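Local coordinates for heme utilization carrier protein (Escherichia coli O157:H7, PDB 6U9J) that probably binds heme in the cytosol and carries it, and may take part in the anaerobic breakdown of heme to anaerobilin, at residues T24-V29 and S118-N123. Residues are numbered along the deposited sequence; the frame is centred on the assembly and turned at random.
Sequences TTLLEV and SILFFN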
# COMPACT_ATOMS: atom_id res chain seq x y z
N THR A 24 2.77 22.97 -7.25
CA THR A 24 3.08 22.28 -8.49
C THR A 24 3.08 20.78 -8.21
O THR A 24 2.67 20.33 -7.14
CB THR A 24 4.41 22.80 -9.07
OG1 THR A 24 4.56 22.33 -10.42
CG2 THR A 24 5.60 22.34 -8.23
N THR A 25 3.53 19.99 -9.19
CA THR A 25 3.53 18.54 -9.07
C THR A 25 4.86 18.02 -8.52
O THR A 25 5.91 18.65 -8.69
CB THR A 25 3.25 17.87 -10.42
OG1 THR A 25 4.39 18.02 -11.28
CG2 THR A 25 2.04 18.52 -11.08
N LEU A 26 4.80 16.85 -7.88
CA LEU A 26 6.02 16.20 -7.42
C LEU A 26 6.98 15.93 -8.57
O LEU A 26 8.20 16.05 -8.40
CB LEU A 26 5.68 14.91 -6.68
CG LEU A 26 6.85 14.08 -6.15
CD1 LEU A 26 7.60 14.85 -5.06
CD2 LEU A 26 6.34 12.75 -5.61
N LEU A 27 6.46 15.57 -9.74
CA LEU A 27 7.35 15.34 -10.88
C LEU A 27 8.14 16.60 -11.23
O LEU A 27 9.35 16.53 -11.49
CB LEU A 27 6.57 14.84 -12.09
CG LEU A 27 7.42 14.60 -13.35
CD1 LEU A 27 8.56 13.62 -13.07
CD2 LEU A 27 6.55 14.10 -14.48
N GLU A 28 7.47 17.75 -11.28
CA GLU A 28 8.20 18.97 -11.62
C GLU A 28 9.27 19.30 -10.58
O GLU A 28 10.35 19.76 -10.93
CB GLU A 28 7.23 20.14 -11.78
CG GLU A 28 7.85 21.32 -12.52
CD GLU A 28 8.18 21.00 -13.97
OE1 GLU A 28 9.20 21.50 -14.48
OE2 GLU A 28 7.41 20.23 -14.59
N VAL A 29 8.99 19.04 -9.30
CA VAL A 29 10.02 19.21 -8.27
C VAL A 29 11.19 18.26 -8.53
O VAL A 29 12.35 18.66 -8.50
CB VAL A 29 9.43 18.98 -6.87
CG1 VAL A 29 10.54 18.94 -5.81
CG2 VAL A 29 8.39 20.05 -6.56
N SER A 118 16.36 6.59 -4.18
CA SER A 118 14.99 6.14 -4.36
C SER A 118 14.62 6.07 -5.83
O SER A 118 15.22 6.74 -6.69
CB SER A 118 14.00 7.06 -3.64
OG SER A 118 14.05 8.37 -4.17
N ILE A 119 13.62 5.24 -6.12
CA ILE A 119 12.97 5.17 -7.42
C ILE A 119 11.51 5.55 -7.23
O ILE A 119 10.83 4.96 -6.39
CB ILE A 119 13.09 3.77 -8.02
CG1 ILE A 119 14.56 3.40 -8.15
CG2 ILE A 119 12.36 3.68 -9.38
CD1 ILE A 119 14.78 1.95 -8.44
N LEU A 120 11.05 6.55 -7.97
CA LEU A 120 9.67 7.03 -7.89
C LEU A 120 8.97 6.69 -9.20
O LEU A 120 9.50 6.97 -10.28
CB LEU A 120 9.61 8.54 -7.66
CG LEU A 120 9.51 9.00 -6.21
CD1 LEU A 120 10.62 8.37 -5.38
CD2 LEU A 120 9.59 10.52 -6.15
N PHE A 121 7.79 6.11 -9.08
CA PHE A 121 6.93 5.83 -10.23
C PHE A 121 5.81 6.84 -10.22
O PHE A 121 5.11 6.98 -9.22
CB PHE A 121 6.37 4.41 -10.16
CG PHE A 121 7.41 3.32 -10.15
CD1 PHE A 121 8.08 2.99 -8.97
CD2 PHE A 121 7.72 2.62 -11.31
CE1 PHE A 121 9.04 2.00 -8.95
CE2 PHE A 121 8.67 1.62 -11.30
CZ PHE A 121 9.34 1.30 -10.12
N PHE A 122 5.64 7.56 -11.33
CA PHE A 122 4.67 8.65 -11.42
C PHE A 122 3.46 8.28 -12.28
O PHE A 122 3.60 7.62 -13.32
CB PHE A 122 5.30 9.90 -12.03
CG PHE A 122 6.35 10.51 -11.18
CD1 PHE A 122 7.67 10.11 -11.30
CD2 PHE A 122 6.02 11.48 -10.26
CE1 PHE A 122 8.66 10.69 -10.51
CE2 PHE A 122 6.99 12.06 -9.47
CZ PHE A 122 8.32 11.66 -9.59
N ASN A 123 2.29 8.79 -11.88
CA ASN A 123 1.10 8.69 -12.72
C ASN A 123 1.03 9.91 -13.64
O ASN A 123 1.90 10.78 -13.64
CB ASN A 123 -0.16 8.54 -11.85
CG ASN A 123 -0.39 9.72 -10.92
OD1 ASN A 123 -0.05 10.86 -11.23
ND2 ASN A 123 -0.99 9.44 -9.77
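Leu26 and Leu27, in the first turn of helix 26-31, pack against Phe122 and Leu120 of strand 114-122 in a buried helix-on-sheet contact made by apolar side chains, with no hydrogen bond across it. The strand belongs to the six-stranded antiparallel sheet of this ChuX/HutX-family protein, between strands 103-111 and 128-133. Alternation along the strand turns Leu120 and Phe122 toward the helix, while Ile119 and Phe121 meet helix 44-51 instead. Phe122 suits its place because its flat ring offers both a face and an edge to two consecutive leucines. Leu27 takes the face: its CD1 stands almost squarely over the middle of the ring, 3.9 Å from the Phe122 centroid and 10° off the normal, a CH-pi contact. Chi1 of 179° and chi2 of 56° together bring Leu27 CD1 there, and its CB joins in over the same aromatic surface, 3.8 Å from Phe122 CE2. The backbone N of Leu27 comes to 3.6 Å from Phe122 CE2. Leu26 comes instead to the ring edge, its CG near the ring plane, and the two side chains cross at about a right angle. One methyl, CD2, sits between that edge and Leu120; on the helix side Leu26 touches Leu15 and Glu16 of helix 15-22, so it fills the seam between that helix and the sheet. Thr25, a good N-cap residue for its short hydroxyl side chain, starts the helix by accepting from Glu28 N at OG1 (3.1 Å). Two residues before Phe122 in the strand, the leucines meet methyl to methyl, Leu26 CD2 lying 4.0 Å from Leu120 CD2.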